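Red carotenoid protein (RCP) (Nostoc sp., PDB 5FCY) probably serves in cyanobacterial photoprotection as a soluble, all-helical carrier of carotenoids, here holding a beta-carotene. Local coordinates at residues Gln141-Thr144 against Leu145-Tyr149; Lys64-Asn67 against His68-Leu72. One frame throughout, in Å; residues are numbered along the deposited sequence.

Contact 1: residues Gln141-Thr144 against Leu145-Tyr149; sequences QQIT and LFRDY. With BCR (beta-carotene), chain B.
F146 packs back against Q142, one turn earlier on helix 139-150 of the all-helical carotenoid-binding domain. Its CG lies anti to the carbonyl carbon (chi1 -56°), which tips the ring back toward the preceding turn: Q142 O sits 3.0 Å above one face, offset toward the rim, and Q142 CB meets CE2 at 3.8 Å. Regular i to i+4 bonds join the same turns, from L145, F146, R147 and D148 N to Q141, Q142, I143 and T144 O; F146 N reaches Q142 O at 2.7 Å. Aliphatic packing follows on the next flank, where I143 CG2 and R147 CD approach to 4.0 Å while the arginine, bent at chi3, carries its guanidinium group to a salt bridge with D95. T144 and D148 run side by side, CG2 3.7 Å from OD2, with T144 OG1 bonded to E140 O. Toward the pigment, C37 of beta-carotene lies at the edge of the F146 ring, 3.9 Å from CD2. Cutting F146 back to an alanine is likely to open a gap beside that methyl and take the ring from over the Q142 carbonyl oxygen. I143 meets the pigment beyond the polyene, its CD1 3.3 Å from C40, a methyl on the end ring.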
loop_
_atom_site.group_PDB
_atom_site.type_symbol
_atom_site.label_atom_id
_atom_site.label_comp_id
_atom_site.label_asym_id
_atom_site.label_seq_id
_atom_site.Cartn_x
_atom_site.Cartn_y
_atom_site.Cartn_z
ATOM N N GLN A 141 -0.527 -11.008 12.722
ATOM C CA GLN A 141 -0.503 -11.624 11.398
ATOM C C GLN A 141 -0.828 -10.611 10.310
ATOM O O GLN A 141 -0.291 -10.700 9.200
ATOM C CB GLN A 141 -1.490 -12.789 11.335
ATOM C CG GLN A 141 -1.095 -13.987 12.177
ATOM C CD GLN A 141 -2.202 -14.417 13.118
ATOM O OE1 GLN A 141 -3.164 -15.069 12.709
ATOM N NE2 GLN A 141 -2.073 -14.046 14.386
ATOM N N GLN A 142 -1.706 -9.651 10.605
ATOM C CA GLN A 142 -1.989 -8.584 9.651
ATOM C C GLN A 142 -0.740 -7.754 9.382
ATOM O O GLN A 142 -0.392 -7.490 8.226
ATOM C CB GLN A 142 -3.124 -7.708 10.179
ATOM C CG GLN A 142 -4.433 -8.452 10.357
ATOM C CD GLN A 142 -5.518 -7.585 10.954
ATOM O OE1 GLN A 142 -5.279 -6.437 11.324
ATOM N NE2 GLN A 142 -6.723 -8.131 11.050
ATOM N N ILE A 143 -0.050 -7.334 10.445
ATOM C CA ILE A 143 1.208 -6.608 10.281
ATOM C C ILE A 143 2.182 -7.433 9.449
ATOM O O ILE A 143 2.810 -6.930 8.512
ATOM C CB ILE A 143 1.806 -6.253 11.655
ATOM C CG1 ILE A 143 0.833 -5.387 12.457
ATOM C CG2 ILE A 143 3.137 -5.515 11.497
ATOM C CD1 ILE A 143 1.075 -5.437 13.937
ATOM N N THR A 144 2.323 -8.715 9.786
ATOM C CA THR A 144 3.176 -9.598 8.999
ATOM C C THR A 144 2.717 -9.645 7.547
ATOM O O THR A 144 3.535 -9.574 6.624
ATOM C CB THR A 144 3.176 -11.000 9.609
ATOM O OG1 THR A 144 3.577 -10.921 10.983
ATOM C CG2 THR A 144 4.130 -11.921 8.862
ATOM N N LEU A 145 1.406 -9.760 7.328
ATOM C CA LEU A 145 0.872 -9.746 5.971
ATOM C C LEU A 145 1.254 -8.459 5.248
ATOM O O LEU A 145 1.773 -8.493 4.126
ATOM C CB LEU A 145 -0.648 -9.918 6.014
ATOM C CG LEU A 145 -1.425 -9.645 4.724
ATOM C CD1 LEU A 145 -0.951 -10.545 3.598
ATOM C CD2 LEU A 145 -2.915 -9.826 4.963
ATOM N N PHE A 146 1.010 -7.311 5.885
ATOM C CA PHE A 146 1.261 -6.029 5.233
ATOM C C PHE A 146 2.741 -5.850 4.918
ATOM O O PHE A 146 3.097 -5.381 3.830
ATOM C CB PHE A 146 0.765 -4.885 6.118
ATOM C CG PHE A 146 -0.689 -4.992 6.496
ATOM C CD1 PHE A 146 -1.606 -5.569 5.634
ATOM C CD2 PHE A 146 -1.135 -4.517 7.718
ATOM C CE1 PHE A 146 -2.938 -5.668 5.983
ATOM C CE2 PHE A 146 -2.467 -4.612 8.071
ATOM C CZ PHE A 146 -3.368 -5.190 7.204
ATOM N N ARG A 147 3.616 -6.215 5.856
ATOM C CA ARG A 147 5.049 -6.084 5.620
ATOM C C ARG A 147 5.483 -6.891 4.404
ATOM O O ARG A 147 6.261 -6.406 3.574
ATOM C CB ARG A 147 5.827 -6.524 6.858
ATOM C CG ARG A 147 5.680 -5.584 8.044
ATOM C CD ARG A 147 6.456 -6.070 9.261
ATOM N NE ARG A 147 7.876 -6.265 8.967
ATOM C CZ ARG A 147 8.430 -7.426 8.619
ATOM N NH1 ARG A 147 7.695 -8.528 8.518
ATOM N NH2 ARG A 147 9.733 -7.486 8.370
ATOM N N ASP A 148 4.992 -8.125 4.277
ATOM C CA ASP A 148 5.376 -8.956 3.140
ATOM C C ASP A 148 4.755 -8.458 1.843
ATOM O O ASP A 148 5.333 -8.649 0.768
ATOM C CB ASP A 148 4.975 -10.411 3.388
ATOM C CG ASP A 148 5.578 -10.977 4.657
ATOM O OD1 ASP A 148 6.677 -10.529 5.054
ATOM O OD2 ASP A 148 4.953 -11.873 5.258
ATOM N N TYR A 149 3.584 -7.824 1.919
ATOM C CA TYR A 149 2.931 -7.320 0.715
ATOM C C TYR A 149 3.681 -6.119 0.144
ATOM O O TYR A 149 3.923 -6.048 -1.066
ATOM C CB TYR A 149 1.475 -6.964 1.025
ATOM C CG TYR A 149 0.782 -6.179 -0.062
ATOM C CD1 TYR A 149 0.686 -6.676 -1.354
ATOM C CD2 TYR A 149 0.211 -4.944 0.207
ATOM C CE1 TYR A 149 0.053 -5.960 -2.348
ATOM C CE2 TYR A 149 -0.424 -4.222 -0.780
ATOM C CZ TYR A 149 -0.501 -4.735 -2.056
ATOM O OH TYR A 149 -1.132 -4.025 -3.047
HETATM C C1 BCR B . -7.716 5.943 -8.043
HETATM C C2 BCR B . -9.031 5.788 -8.803
HETATM C C3 BCR B . -9.308 4.368 -9.284
HETATM C C4 BCR B . -8.758 3.330 -8.314
HETATM C C5 BCR B . -8.508 3.957 -6.965
HETATM C C6 BCR B . -7.635 4.960 -6.890
HETATM C C7 BCR B . -6.635 5.167 -5.791
HETATM C C8 BCR B . -6.440 4.377 -4.714
HETATM C C9 BCR B . -5.402 4.690 -3.686
HETATM C C10 BCR B . -5.290 3.883 -2.598
HETATM C C11 BCR B . -4.313 4.061 -1.509
HETATM C C33 BCR B . -9.294 3.472 -5.794
HETATM C C31 BCR B . -7.633 7.394 -7.571
HETATM C C32 BCR B . -6.582 5.637 -9.006
HETATM C C34 BCR B . -4.527 5.896 -3.901
HETATM C C12 BCR B . -4.275 3.189 -0.486
HETATM C C13 BCR B . -3.309 3.307 0.637
HETATM C C14 BCR B . -3.346 2.383 1.635
HETATM C C15 BCR B . -2.452 2.368 2.802
HETATM C C16 BCR B . -2.557 1.436 3.761
HETATM C C17 BCR B . -1.636 1.470 4.907
HETATM C C18 BCR B . -1.660 0.592 5.929
HETATM C C19 BCR B . -0.645 0.763 7.003
HETATM C C20 BCR B . -0.493 -0.073 8.037
HETATM C C21 BCR B . 0.550 0.184 9.042
HETATM C C22 BCR B . 0.735 -0.597 10.124
HETATM C C23 BCR B . 1.809 -0.214 11.085
HETATM C C24 BCR B . 2.012 -0.847 12.247
HETATM C C25 BCR B . 3.070 -0.464 13.227
HETATM C C26 BCR B . 3.878 0.587 13.076
HETATM C C27 BCR B . 5.370 0.354 13.043
HETATM C C28 BCR B . 5.695 -0.911 13.828
HETATM C C29 BCR B . 4.721 -1.107 14.985
HETATM C C30 BCR B . 3.284 -1.271 14.491
HETATM C C35 BCR B . -2.325 4.443 0.598
HETATM C C36 BCR B . -2.690 -0.504 5.942
HETATM C C37 BCR B . -0.167 -1.785 10.309
HETATM C C38 BCR B . 3.343 1.997 13.040
HETATM C C39 BCR B . 2.308 -0.757 15.540
HETATM C C40 BCR B . 3.026 -2.755 14.259
#

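Contact 2: residues Lys64-Asn67 against His68-Leu72; sequences KELN and HEQQL
The side-chain amides of N67 and Q70 stand almost perpendicular, their planes 89° apart, although the two chains run side by side and point the same way. Q70 OE1 comes to 3.2 Å from N67 ND2, and it is equally near N67 CB. The other amide, that of Q71, directs OE1 into the plane of the H68 ring at its edge, while the same oxygen accepts a hydrogen bond from V115 N. Q71 is extended beyond CG, which carries its NE2 back under the turn to 3.4 Å from K64 CA, near L66 O as well. All this happens at a helix start: N67 is the N-cap of helix 68-79, following the short connection from helix 53-64, but its side chain makes no capping bond. The N67 carbonyl takes the usual helical bond from Q71 N, with Q71 N to N67 O at 2.9 Å and an N-H...O angle of 163°, and Q71 CG lies against that same carbonyl oxygen. On the outer flank L66 crosses Q70 at about a right angle. With CG of L66 anti to its carbonyl carbon (chi1 -58°), the isobutyl group is laid across the glutamine stem: CB is 3.9 Å from Q70 CB, and CD2 reaches the amide at NE2 over 3.8 Å.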
loop_
_atom_site.group_PDB
_atom_site.type_symbol
_atom_site.label_atom_id
_atom_site.label_comp_id
_atom_site.label_asym_id
_atom_site.label_seq_id
_atom_site.Cartn_x
_atom_site.Cartn_y
_atom_site.Cartn_z
ATOM N N LYS A 64 4.043 14.082 -1.619
ATOM C CA LYS A 64 3.080 15.174 -1.591
ATOM C C LYS A 64 3.612 16.434 -2.259
ATOM O O LYS A 64 2.831 17.355 -2.517
ATOM C CB LYS A 64 2.663 15.472 -0.147
ATOM C CG LYS A 64 3.702 16.199 0.691
ATOM C CD LYS A 64 3.477 15.933 2.177
ATOM C CE LYS A 64 3.911 17.105 3.046
ATOM N NZ LYS A 64 2.934 18.235 3.009
ATOM N N GLU A 65 4.912 16.492 -2.553
ATOM C CA GLU A 65 5.482 17.597 -3.310
ATOM C C GLU A 65 5.202 17.488 -4.804
ATOM O O GLU A 65 5.544 18.410 -5.550
ATOM C CB GLU A 65 6.993 17.660 -3.072
ATOM C CG GLU A 65 7.652 18.951 -3.521
ATOM C CD GLU A 65 9.134 18.972 -3.213
ATOM O OE1 GLU A 65 9.649 17.948 -2.711
ATOM O OE2 GLU A 65 9.785 20.007 -3.470
ATOM N N LEU A 66 4.598 16.392 -5.254
ATOM C CA LEU A 66 4.250 16.213 -6.654
ATOM C C LEU A 66 2.811 16.650 -6.905
ATOM O O LEU A 66 2.068 17.008 -5.988
ATOM C CB LEU A 66 4.426 14.751 -7.071
ATOM C CG LEU A 66 5.813 14.131 -6.904
ATOM C CD1 LEU A 66 5.761 12.650 -7.242
ATOM C CD2 LEU A 66 6.839 14.844 -7.770
ATOM N N ASN A 67 2.419 16.615 -8.176
ATOM C CA ASN A 67 1.030 16.849 -8.532
ATOM C C ASN A 67 0.189 15.628 -8.186
ATOM O O ASN A 67 0.671 14.492 -8.183
ATOM C CB ASN A 67 0.901 17.171 -10.020
ATOM C CG ASN A 67 1.495 18.518 -10.374
ATOM O OD1 ASN A 67 1.646 19.387 -9.512
ATOM N ND2 ASN A 67 1.830 18.706 -11.646
ATOM N N HIS A 68 -1.088 15.876 -7.892
ATOM C CA HIS A 68 -1.968 14.802 -7.444
ATOM C C HIS A 68 -1.931 13.620 -8.402
ATOM O O HIS A 68 -2.002 12.462 -7.975
ATOM C CB HIS A 68 -3.395 15.331 -7.295
ATOM C CG HIS A 68 -3.505 16.521 -6.394
ATOM N ND1 HIS A 68 -4.206 17.656 -6.741
ATOM C CD2 HIS A 68 -3.001 16.754 -5.160
ATOM C CE1 HIS A 68 -4.130 18.536 -5.759
ATOM N NE2 HIS A 68 -3.404 18.013 -4.786
ATOM N N GLU A 69 -1.807 13.891 -9.703
ATOM C CA GLU A 69 -1.751 12.804 -10.676
ATOM C C GLU A 69 -0.488 11.973 -10.494
ATOM O O GLU A 69 -0.544 10.737 -10.460
ATOM C CB GLU A 69 -1.825 13.362 -12.097
ATOM C CG GLU A 69 -3.128 13.034 -12.805
ATOM C CD GLU A 69 -3.285 11.554 -13.075
ATOM O OE1 GLU A 69 -2.432 10.982 -13.787
ATOM O OE2 GLU A 69 -4.259 10.960 -12.567
ATOM N N GLN A 70 0.664 12.635 -10.371
ATOM C CA GLN A 70 1.915 11.909 -10.186
ATOM C C GLN A 70 1.918 11.126 -8.881
ATOM O O GLN A 70 2.514 10.045 -8.808
ATOM C CB GLN A 70 3.089 12.886 -10.232
ATOM C CG GLN A 70 3.276 13.542 -11.586
ATOM C CD GLN A 70 3.993 14.871 -11.491
ATOM O OE1 GLN A 70 3.386 15.927 -11.658
ATOM N NE2 GLN A 70 5.293 14.826 -11.220
ATOM N N GLN A 71 1.263 11.652 -7.840
ATOM C CA GLN A 71 1.110 10.899 -6.600
ATOM C C GLN A 71 0.494 9.533 -6.868
ATOM O O GLN A 71 0.918 8.523 -6.295
ATOM C CB GLN A 71 0.245 11.682 -5.611
ATOM C CG GLN A 71 0.804 13.042 -5.227
ATOM C CD GLN A 71 -0.102 13.798 -4.275
ATOM O OE1 GLN A 71 -1.237 13.391 -4.024
ATOM N NE2 GLN A 71 0.397 14.906 -3.737
ATOM N N LEU A 72 -0.510 9.486 -7.742
ATOM C CA LEU A 72 -1.136 8.216 -8.087
ATOM C C LEU A 72 -0.173 7.320 -8.852
ATOM O O LEU A 72 -0.065 6.121 -8.569
ATOM C CB LEU A 72 -2.394 8.463 -8.916
ATOM C CG LEU A 72 -2.947 7.206 -9.587
ATOM C CD1 LEU A 72 -3.221 6.152 -8.531
ATOM C CD2 LEU A 72 -4.193 7.519 -10.386
#

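Contact 2 comes first along the chain, at the start of helix 68-79, and contact 1 follows on helix 139-150. They lie on opposite sides of the chain's centre, with centres 26 Å apart and nearest atoms about 12 Å apart, so neither touches the other, though both belong to the helical domain related to the N-terminal domain of the orange carotenoid protein. What they share is the pigment. Contact 1 meets beta-carotene directly through I143 and F146, near one end ring, whereas 64-72 is a surface turn whose last residue, L72, touches the carotenoid at the other end. The two helices thus contribute to opposite ends of one elongated binding site, consistent with a carotenoid spanning the domain.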